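Local atomic coordinates of peptidoglycan D,D-transpeptidase FtsI (Burkholderia pseudomallei, PDB entry 6HZI), a protein that probably catalyses the D,D-transpeptidation that cross-links peptidoglycan stem peptides in the bacterial cell wall. Residues L47-Y52 with R57-V62; G148-P151 with G157-A160; G243-A248 with G306-G311; V292-D297 with S315-D320. All blocks are in the same frame, centred on the assembly; numbering follows the deposited sequence.

Contact 1 (L47-Y52 with R57-V62); sequences LSLVNY and RVLTDV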
loop_
_atom_site.group_PDB
_atom_site.type_symbol
_atom_site.label_atom_id
_atom_site.label_comp_id
_atom_site.label_asym_id
_atom_site.label_seq_id
_atom_site.Cartn_x
_atom_site.Cartn_y
_atom_site.Cartn_z
ATOM N N LEU A 47 -3.762 3.047 15.508
ATOM C CA LEU A 47 -5.078 2.872 16.184
ATOM C C LEU A 47 -5.342 1.370 16.352
ATOM O O LEU A 47 -6.049 0.993 17.305
ATOM C CB LEU A 47 -6.204 3.571 15.404
ATOM C CG LEU A 47 -5.981 5.062 15.143
ATOM C CD1 LEU A 47 -7.167 5.694 14.389
ATOM C CD2 LEU A 47 -5.749 5.741 16.471
ATOM N N SER A 48 -4.761 0.524 15.499
ATOM C CA SER A 48 -4.942 -0.929 15.653
ATOM C C SER A 48 -3.775 -1.630 15.016
ATOM O O SER A 48 -3.133 -1.066 14.106
ATOM C CB SER A 48 -6.242 -1.440 15.068
ATOM O OG SER A 48 -6.244 -1.320 13.644
ATOM N N LEU A 49 -3.540 -2.836 15.500
ATOM C CA LEU A 49 -2.397 -3.643 15.061
ATOM C C LEU A 49 -2.761 -5.083 15.386
ATOM O O LEU A 49 -2.891 -5.406 16.574
ATOM C CB LEU A 49 -1.122 -3.154 15.756
ATOM C CG LEU A 49 0.160 -3.842 15.276
ATOM C CD1 LEU A 49 0.554 -3.373 13.898
ATOM C CD2 LEU A 49 1.292 -3.576 16.232
ATOM N N VAL A 50 -3.015 -5.867 14.343
ATOM C CA VAL A 50 -3.692 -7.166 14.486
ATOM C C VAL A 50 -3.012 -8.184 13.585
ATOM O O VAL A 50 -2.768 -7.918 12.406
ATOM C CB VAL A 50 -5.200 -7.025 14.208
ATOM C CG1 VAL A 50 -5.854 -8.388 14.119
ATOM C CG2 VAL A 50 -5.881 -6.185 15.285
ATOM N N ASN A 51 -2.711 -9.328 14.175
ATOM C CA ASN A 51 -2.305 -10.543 13.448
ATOM C C ASN A 51 -3.261 -11.687 13.819
ATOM O O ASN A 51 -3.464 -11.904 14.974
ATOM C CB ASN A 51 -0.890 -10.928 13.814
ATOM C CG ASN A 51 0.109 -9.808 13.631
ATOM O OD1 ASN A 51 0.838 -9.822 12.639
ATOM N ND2 ASN A 51 0.268 -8.940 14.624
ATOM N N TYR A 52 -3.753 -12.466 12.864
ATOM C CA TYR A 52 -4.520 -13.697 13.160
ATOM C C TYR A 52 -3.912 -14.862 12.412
ATOM O O TYR A 52 -3.963 -14.866 11.180
ATOM C CB TYR A 52 -5.992 -13.573 12.772
ATOM C CG TYR A 52 -6.718 -14.785 13.255
ATOM C CD1 TYR A 52 -6.873 -14.979 14.615
ATOM C CD2 TYR A 52 -7.084 -15.811 12.400
ATOM C CE1 TYR A 52 -7.475 -16.118 15.116
ATOM C CE2 TYR A 52 -7.706 -16.956 12.876
ATOM C CZ TYR A 52 -7.894 -17.108 14.245
ATOM O OH TYR A 52 -8.503 -18.196 14.801
ATOM N N ARG A 57 3.301 -10.928 12.622
ATOM C CA ARG A 57 3.855 -11.194 11.258
ATOM C C ARG A 57 3.880 -9.865 10.483
ATOM O O ARG A 57 4.741 -9.637 9.588
ATOM C CB ARG A 57 3.083 -12.321 10.562
ATOM C CG ARG A 57 3.456 -13.734 11.019
ATOM C CD ARG A 57 2.596 -14.845 10.405
ATOM N NE ARG A 57 1.189 -14.447 10.446
ATOM C CZ ARG A 57 0.383 -14.528 11.518
ATOM N NH1 ARG A 57 0.796 -15.056 12.664
ATOM N NH2 ARG A 57 -0.865 -14.108 11.429
ATOM N N VAL A 58 3.019 -8.976 10.931
ATOM C CA VAL A 58 2.889 -7.542 10.525
ATOM C C VAL A 58 4.237 -6.828 10.548
ATOM O O VAL A 58 4.488 -6.010 9.651
ATOM C CB VAL A 58 1.906 -6.811 11.461
ATOM C CG1 VAL A 58 1.505 -5.471 10.897
ATOM C CG2 VAL A 58 0.645 -7.621 11.641
ATOM N N LEU A 59 5.040 -7.106 11.568
ATOM C CA LEU A 59 6.362 -6.494 11.772
ATOM C C LEU A 59 7.498 -7.442 11.370
ATOM O O LEU A 59 8.536 -6.892 10.914
ATOM C CB LEU A 59 6.465 -6.020 13.221
ATOM C CG LEU A 59 5.607 -4.786 13.507
ATOM C CD1 LEU A 59 5.412 -4.508 14.964
ATOM C CD2 LEU A 59 6.236 -3.569 12.904
ATOM N N THR A 60 7.296 -8.772 11.437
ATOM C CA THR A 60 8.359 -9.807 11.207
ATOM C C THR A 60 8.372 -10.308 9.755
ATOM O O THR A 60 9.440 -10.586 9.264
ATOM C CB THR A 60 8.225 -11.053 12.098
ATOM O OG1 THR A 60 6.960 -11.676 11.855
ATOM C CG2 THR A 60 8.359 -10.744 13.569
ATOM N N ASP A 61 7.224 -10.469 9.119
ATOM C CA ASP A 61 7.128 -11.156 7.805
ATOM C C ASP A 61 7.328 -10.155 6.670
ATOM O O ASP A 61 6.684 -9.089 6.638
ATOM C CB ASP A 61 5.796 -11.890 7.663
ATOM C CG ASP A 61 5.720 -13.187 8.455
ATOM O OD1 ASP A 61 6.654 -13.469 9.306
ATOM O OD2 ASP A 61 4.729 -13.901 8.217
ATOM N N VAL A 62 8.215 -10.490 5.759
ATOM C CA VAL A 62 8.543 -9.601 4.613
ATOM C C VAL A 62 8.140 -10.330 3.347
ATOM O O VAL A 62 8.190 -11.556 3.375
ATOM C CB VAL A 62 10.030 -9.254 4.585
ATOM C CG1 VAL A 62 10.385 -8.511 5.849
ATOM C CG2 VAL A 62 10.886 -10.508 4.389
#
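Asn51 OD1 is approached by two backbone amides of the short helix 57-60. The bond from Val58 N to Asn51 OD1, 2.9 Å long, is nearly straight at 167°, whereas the one from Arg57 N to Asn51 OD1 is bent to 119° and weak. The place of the oxygen is doubtful, because the model crowds it against Val58. Asn51 CG stands beside its backbone N (chi1 -54°), which carries the amide off the strand toward the helix; its ND2 is bonded to Asn56 OD1, a second hold independent of the doubtful oxygen. Two residues earlier the contact turns apolar: Leu49 CD1 rests on Val58 CG1 at 3.8 Å, and CD2 lies more loosely at 4.4 Å from Leu59 CD1. Arg57 bends at chi3 and brings NH2 back to 3.2 Å from Tyr52 O, too poorly angled for a bond; the same nitrogen makes a weak hydrogen bond to Gly34 O. Val50 and Tyr52 point away from this helix and pack on helix 12-28. The outermost strand 46-52 thus has helix 12-28 on one face and the single turn 57-60 on the other, as in the layered alpha/beta fold that transpeptidases share with serine beta-lactamases.

Contact 2 (G148-P151 with G157-A160); sequences GQAP and GAAA
Gly148 enters the contact with its carbonyl carbon, which lies 3.0 Å from Ala160 O. Its phi is positive (74°), a conformation that favours glycine. At Gln149 it is again the backbone that approaches: the amide N comes to 3.3 Å from Ala160 O, but at a poor angle for bonding. The tie between these two residues is indirect, since Gln189 NE2 donates to both Gln149 O and Ala160 O and so bridges the two segments. The side chain of Gln149 turns away and is held by the carbonyls of Leu147 and Thr143. The CA atoms of the two segments come nearest at Ala150 and Ala160, 3.7 Å apart. The CA-H of Ala150 points almost straight at Ala159 O, with 3.5 Å from Ala150 CA to that oxygen and an angle of 165° at the hydrogen. The methyl CB of Ala150 sits 3.2 Å from Ala158 O and also packs loosely on the methyl of Ala160. Pro151 adds a second C-H-bearing atom beside the same acceptor, with its CD 3.4 Å from Ala159 O. The methyl of Ala158 packs against Pro151 CD and Pro151 O, the latter 3.4 Å from Ala158 CB. The proline also touches Phe188 and Arg192 of helix 187-198. Small residues, several in a polyproline-II-like conformation, meeting through C-H and carbonyl groups, close the neck of a surface loop between helices 135-144 and 171-178 of the transpeptidase domain.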
loop_
_atom_site.group_PDB
_atom_site.type_symbol
_atom_site.label_atom_id
_atom_site.label_comp_id
_atom_site.label_asym_id
_atom_site.label_seq_id
_atom_site.Cartn_x
_atom_site.Cartn_y
_atom_site.Cartn_z
ATOM N N GLY A 148 13.586 -0.991 3.575
ATOM C CA GLY A 148 14.911 -1.516 3.930
ATOM C C GLY A 148 15.336 -1.222 5.367
ATOM O O GLY A 148 16.380 -1.751 5.758
ATOM N N GLN A 149 14.578 -0.440 6.140
ATOM C CA GLN A 149 14.907 -0.084 7.553
ATOM C C GLN A 149 13.881 -0.728 8.517
ATOM O O GLN A 149 12.661 -0.572 8.289
ATOM C CB GLN A 149 14.940 1.438 7.666
ATOM C CG GLN A 149 15.970 2.084 6.740
ATOM C CD GLN A 149 15.415 3.381 6.199
ATOM O OE1 GLN A 149 15.483 4.423 6.844
ATOM N NE2 GLN A 149 14.808 3.335 5.017
ATOM N N ALA A 150 14.346 -1.468 9.523
ATOM C CA ALA A 150 13.498 -2.064 10.585
ATOM C C ALA A 150 12.803 -0.913 11.293
ATOM O O ALA A 150 13.440 0.046 11.668
ATOM C CB ALA A 150 14.277 -2.899 11.589
ATOM N N PRO A 151 11.467 -0.933 11.432
ATOM C CA PRO A 151 10.791 0.067 12.239
ATOM C C PRO A 151 11.221 -0.075 13.705
ATOM O O PRO A 151 11.372 -1.198 14.182
ATOM C CB PRO A 151 9.314 -0.302 12.117
ATOM C CG PRO A 151 9.248 -1.154 10.874
ATOM C CD PRO A 151 10.553 -1.899 10.816
ATOM N N GLY A 157 13.161 -7.451 16.823
ATOM C CA GLY A 157 12.967 -8.416 15.723
ATOM C C GLY A 157 11.992 -7.924 14.662
ATOM O O GLY A 157 11.512 -8.766 13.886
ATOM N N ALA A 158 11.703 -6.615 14.609
ATOM C CA ALA A 158 10.991 -6.013 13.468
ATOM C C ALA A 158 11.865 -6.235 12.232
ATOM O O ALA A 158 13.009 -5.812 12.267
ATOM C CB ALA A 158 10.719 -4.544 13.696
ATOM N N ALA A 159 11.336 -6.850 11.177
ATOM C CA ALA A 159 12.041 -7.031 9.889
ATOM C C ALA A 159 12.393 -5.687 9.239
ATOM O O ALA A 159 11.566 -4.737 9.296
ATOM C CB ALA A 159 11.178 -7.865 8.996
ATOM N N ALA A 160 13.600 -5.613 8.669
ATOM C CA ALA A 160 14.113 -4.466 7.882
ATOM C C ALA A 160 13.633 -4.584 6.426
ATOM O O ALA A 160 13.507 -3.531 5.780
ATOM C CB ALA A 160 15.619 -4.414 7.957
#

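Contact 3 (G243-A248 with G306-G311); sequences GTSPNA and GGQVSG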
loop_
_atom_site.group_PDB
_atom_site.type_symbol
_atom_site.label_atom_id
_atom_site.label_comp_id
_atom_site.label_asym_id
_atom_site.label_seq_id
_atom_site.Cartn_x
_atom_site.Cartn_y
_atom_site.Cartn_z
ATOM N N GLY A 243 -11.521 0.892 -12.194
ATOM C CA GLY A 243 -10.271 0.475 -11.530
ATOM C C GLY A 243 -10.157 -1.035 -11.405
ATOM O O GLY A 243 -11.143 -1.698 -11.644
ATOM N N THR A 244 -9.017 -1.547 -10.950
ATOM C CA THR A 244 -8.835 -2.983 -10.665
ATOM C C THR A 244 -9.363 -3.369 -9.263
ATOM O O THR A 244 -9.529 -4.554 -9.048
ATOM C CB THR A 244 -7.368 -3.389 -10.822
ATOM O OG1 THR A 244 -6.623 -2.620 -9.888
ATOM C CG2 THR A 244 -6.811 -3.149 -12.203
ATOM N N SER A 245 -9.660 -2.464 -8.334
ATOM C CA SER A 245 -10.118 -2.902 -6.981
ATOM C C SER A 245 -11.469 -2.301 -6.609
ATOM O O SER A 245 -11.580 -1.736 -5.546
ATOM C CB SER A 245 -9.091 -2.594 -5.915
ATOM O OG SER A 245 -7.843 -3.189 -6.239
ATOM N N PRO A 246 -12.552 -2.474 -7.396
ATOM C CA PRO A 246 -13.882 -1.979 -7.001
ATOM C C PRO A 246 -14.448 -2.618 -5.709
ATOM O O PRO A 246 -15.250 -1.983 -5.027
ATOM C CB PRO A 246 -14.752 -2.371 -8.209
ATOM C CG PRO A 246 -14.052 -3.588 -8.755
ATOM C CD PRO A 246 -12.578 -3.254 -8.644
ATOM N N ASN A 247 -13.964 -3.816 -5.367
ATOM C CA ASN A 247 -14.320 -4.606 -4.151
ATOM C C ASN A 247 -13.712 -3.970 -2.876
ATOM O O ASN A 247 -13.942 -4.489 -1.767
ATOM C CB ASN A 247 -13.916 -6.083 -4.321
ATOM C CG ASN A 247 -14.658 -6.817 -5.443
ATOM O OD1 ASN A 247 -15.742 -6.408 -5.893
ATOM N ND2 ASN A 247 -14.091 -7.933 -5.902
ATOM N N ALA A 248 -12.967 -2.873 -3.005
ATOM C CA ALA A 248 -12.438 -2.099 -1.864
ATOM C C ALA A 248 -13.387 -0.949 -1.530
ATOM O O ALA A 248 -13.144 -0.289 -0.526
ATOM C CB ALA A 248 -11.045 -1.589 -2.170
ATOM N N GLY A 306 -12.254 -13.950 -5.934
ATOM C CA GLY A 306 -11.155 -14.680 -6.612
ATOM C C GLY A 306 -9.851 -14.637 -5.813
ATOM O O GLY A 306 -9.813 -15.233 -4.698
ATOM N N GLY A 307 -8.833 -13.940 -6.354
ATOM C CA GLY A 307 -7.538 -13.605 -5.718
ATOM C C GLY A 307 -7.549 -12.308 -4.897
ATOM O O GLY A 307 -6.696 -12.203 -4.013
ATOM N N GLN A 308 -8.465 -11.361 -5.171
ATOM C CA GLN A 308 -8.573 -9.993 -4.564
ATOM C C GLN A 308 -9.420 -10.028 -3.273
ATOM O O GLN A 308 -10.527 -9.383 -3.241
ATOM C CB GLN A 308 -9.190 -9.009 -5.575
ATOM C CG GLN A 308 -8.269 -8.585 -6.725
ATOM C CD GLN A 308 -7.199 -7.586 -6.311
ATOM O OE1 GLN A 308 -7.461 -6.639 -5.560
ATOM N NE2 GLN A 308 -5.992 -7.785 -6.818
ATOM N N VAL A 309 -8.931 -10.778 -2.265
ATOM C CA VAL A 309 -9.637 -11.119 -0.987
ATOM C C VAL A 309 -9.398 -10.010 0.036
ATOM O O VAL A 309 -10.246 -9.853 0.889
ATOM C CB VAL A 309 -9.254 -12.512 -0.436
ATOM C CG1 VAL A 309 -9.592 -13.606 -1.426
ATOM C CG2 VAL A 309 -7.805 -12.680 -0.018
ATOM N N SER A 310 -8.324 -9.226 -0.099
ATOM C CA SER A 310 -7.882 -8.196 0.887
ATOM C C SER A 310 -8.750 -6.922 0.785
ATOM O O SER A 310 -9.008 -6.300 1.839
ATOM C CB SER A 310 -6.387 -7.914 0.734
ATOM O OG SER A 310 -6.096 -7.587 -0.635
ATOM N N GLY A 311 -9.155 -6.517 -0.427
ATOM C CA GLY A 311 -9.954 -5.297 -0.695
ATOM C C GLY A 311 -11.242 -5.219 0.126
ATOM O O GLY A 311 -11.572 -4.201 0.749
#
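This is a buried, backbone-dominated contact in the transpeptidase fold, where the loop joining helix 225-238 to strand 256-266 packs against the chain that leads into helix 310-324. The nearest pair of CA atoms is Ala248 and Gly311, 4.2 Å apart. Gly311 has no side chain, and in the first turn of the helix its main chain lies directly against that of the short 3-10 segment 246-248: Asn247 O is 3.4 Å from Gly311 C. That segment is held in shape by a bond of 3.1 Å from Ala248 N to Ser245 O. Phe279 of strand 274-283 touches Ser245, Ala248 and Ser310, placing both sides of the contact over the central sheet.

At the other end the meeting is between polar side chains. Gln308, at the centre of an inverse gamma turn, folds its chain at chi2 (-75°). Its OE1, which is hydrogen-bonded outside the two segments, stops 3.5 Å from Ser245 OG, a polar neighbourhood and not a bond, and NE2 is hydrogen-bonded to Ser259 OG. Ser259 belongs to a sequence that fits the KTG-type motif of penicillin-recognising enzymes, and Thr244 touches Ser121, which fits the serine of the SxN-type motif; the contact therefore probably borders the active site. Back at the helix start, Ala248 CB lies 4.0 Å from Gly311 O, while the CA-H of Ala248 points at Gly311 O, 3.5 Å from Ala248 CA with 165° at the hydrogen.

Contact 4 (V292-D297 with S315-D320); sequences VAVSVD and SAIVGD
Val292 meets helix 310-324 with every carbon of its side chain, in the sheet-and-helix core of the penicillin-binding transpeptidase fold. Its CB already lies 3.9 Å from Val318 CG2. From there the side chain forks. CG1, anti to the backbone N (chi1 171°), goes to Ile317 and lies 4.0 Å from Ile317 CG2; CG2, on the other branch, turns to Val318 and reaches Val318 CG2 at 3.7 Å. The one valine thus straddles two successive helical residues, crossing both side chains at a slant. The strand 292-297 and the helix segment 315-320 run roughly antiparallel, at 151°, with their axes 9.2 Å apart. Ala293 and Ser295, pointing to the other face of the sheet, pack on helix 187-198, so the strand is sandwiched between helices. Ile317 also touches Ala36 and Val38 of the neighbouring strand and Thr18 and Asn21 of helix 12-28, filling the angle between the two helices and the sheet. Two residues along the strand, Val294 takes up the far end of the same isoleucine: the side chains reach for each other tip to tip, Val294 CG2 and Ile317 CD1 being 4.1 Å apart.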
loop_
_atom_site.group_PDB
_atom_site.type_symbol
_atom_site.label_atom_id
_atom_site.label_comp_id
_atom_site.label_asym_id
_atom_site.label_seq_id
_atom_site.Cartn_x
_atom_site.Cartn_y
_atom_site.Cartn_z
ATOM N N VAL A 292 -5.269 2.295 6.085
ATOM C CA VAL A 292 -5.576 0.907 6.497
ATOM C C VAL A 292 -4.795 -0.032 5.594
ATOM O O VAL A 292 -4.865 0.134 4.361
ATOM C CB VAL A 292 -7.093 0.641 6.482
ATOM C CG1 VAL A 292 -7.413 -0.832 6.685
ATOM C CG2 VAL A 292 -7.837 1.473 7.521
ATOM N N ALA A 293 -4.106 -1.001 6.195
ATOM C CA ALA A 293 -3.352 -2.017 5.441
ATOM C C ALA A 293 -3.832 -3.396 5.872
ATOM O O ALA A 293 -4.011 -3.637 7.099
ATOM C CB ALA A 293 -1.872 -1.842 5.661
ATOM N N VAL A 294 -3.994 -4.270 4.887
ATOM C CA VAL A 294 -4.529 -5.641 5.087
ATOM C C VAL A 294 -3.708 -6.587 4.238
ATOM O O VAL A 294 -3.477 -6.271 3.040
ATOM C CB VAL A 294 -6.011 -5.751 4.684
ATOM C CG1 VAL A 294 -6.510 -7.164 4.891
ATOM C CG2 VAL A 294 -6.871 -4.790 5.460
ATOM N N SER A 295 -3.346 -7.721 4.814
ATOM C CA SER A 295 -2.638 -8.810 4.099
ATOM C C SER A 295 -3.216 -10.183 4.507
ATOM O O SER A 295 -3.354 -10.449 5.719
ATOM C CB SER A 295 -1.162 -8.664 4.320
ATOM O OG SER A 295 -0.439 -9.526 3.453
ATOM N N VAL A 296 -3.617 -11.003 3.531
ATOM C CA VAL A 296 -4.184 -12.373 3.748
ATOM C C VAL A 296 -3.247 -13.347 3.032
ATOM O O VAL A 296 -3.133 -13.291 1.773
ATOM C CB VAL A 296 -5.637 -12.483 3.260
ATOM C CG1 VAL A 296 -6.231 -13.869 3.404
ATOM C CG2 VAL A 296 -6.518 -11.464 3.943
ATOM N N ASP A 297 -2.542 -14.160 3.813
ATOM C CA ASP A 297 -1.536 -15.086 3.275
ATOM C C ASP A 297 -2.213 -16.408 2.897
ATOM O O ASP A 297 -2.944 -16.963 3.747
ATOM C CB ASP A 297 -0.416 -15.271 4.286
ATOM C CG ASP A 297 0.837 -15.784 3.618
ATOM O OD1 ASP A 297 0.951 -15.596 2.373
ATOM O OD2 ASP A 297 1.659 -16.404 4.328
ATOM N N SER A 315 -12.291 -2.721 3.066
ATOM C CA SER A 315 -13.623 -2.057 2.990
ATOM C C SER A 315 -14.346 -2.113 4.354
ATOM O O SER A 315 -14.831 -1.083 4.864
ATOM C CB SER A 315 -14.494 -2.666 1.917
ATOM O OG SER A 315 -15.712 -1.934 1.866
ATOM N N ALA A 316 -14.480 -3.308 4.890
ATOM C CA ALA A 316 -15.218 -3.550 6.160
ATOM C C ALA A 316 -14.533 -2.785 7.307
ATOM O O ALA A 316 -15.228 -2.009 7.992
ATOM C CB ALA A 316 -15.305 -5.045 6.421
ATOM N N ILE A 317 -13.204 -2.917 7.461
ATOM C CA ILE A 317 -12.453 -2.216 8.545
ATOM C C ILE A 317 -12.645 -0.691 8.379
ATOM O O ILE A 317 -12.772 0.039 9.381
ATOM C CB ILE A 317 -10.954 -2.620 8.531
ATOM C CG1 ILE A 317 -10.753 -4.094 8.893
ATOM C CG2 ILE A 317 -10.130 -1.721 9.457
ATOM C CD1 ILE A 317 -9.345 -4.582 8.680
ATOM N N VAL A 318 -12.574 -0.193 7.152
ATOM C CA VAL A 318 -12.622 1.267 6.937
ATOM C C VAL A 318 -14.005 1.802 7.338
ATOM O O VAL A 318 -14.053 2.791 8.084
ATOM C CB VAL A 318 -12.232 1.634 5.496
ATOM C CG1 VAL A 318 -12.584 3.085 5.206
ATOM C CG2 VAL A 318 -10.732 1.386 5.271
ATOM N N GLY A 319 -15.087 1.233 6.809
ATOM C CA GLY A 319 -16.442 1.654 7.212
ATOM C C GLY A 319 -16.631 1.533 8.726
ATOM O O GLY A 319 -17.062 2.515 9.381
ATOM N N ASP A 320 -16.281 0.394 9.324
ATOM C CA ASP A 320 -16.567 0.231 10.776
ATOM C C ASP A 320 -15.762 1.308 11.504
ATOM O O ASP A 320 -16.284 1.933 12.422
ATOM C CB ASP A 320 -16.297 -1.200 11.271
ATOM C CG ASP A 320 -17.274 -2.228 10.722
ATOM O OD1 ASP A 320 -18.379 -1.817 10.317
ATOM O OD2 ASP A 320 -16.920 -3.437 10.671
#

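In the fold
Contacts 3 and 4 are buried and share helix 310-324: one packs its first turn largely by backbone, the other its middle by branched apolar side chains, and they touch where Val309 meets Val296. Contacts 1 and 4 both reach the antiparallel sheet, at its outermost strand 46-52 and its interior strand 290-297, centres about 12 Å apart. Contact 1 is partly buried and mixes amide-to-backbone bonding, its oxygen less surely placed, with apolar packing. Contact 2 lies at the surface, joined to contact 1 by a probable hydrogen bond from Ala159 N to Leu59 O (2.8 Å). Contacts 2 and 3 lie on opposite sides of the chain's centre, yet both depend on small residues and close main chains.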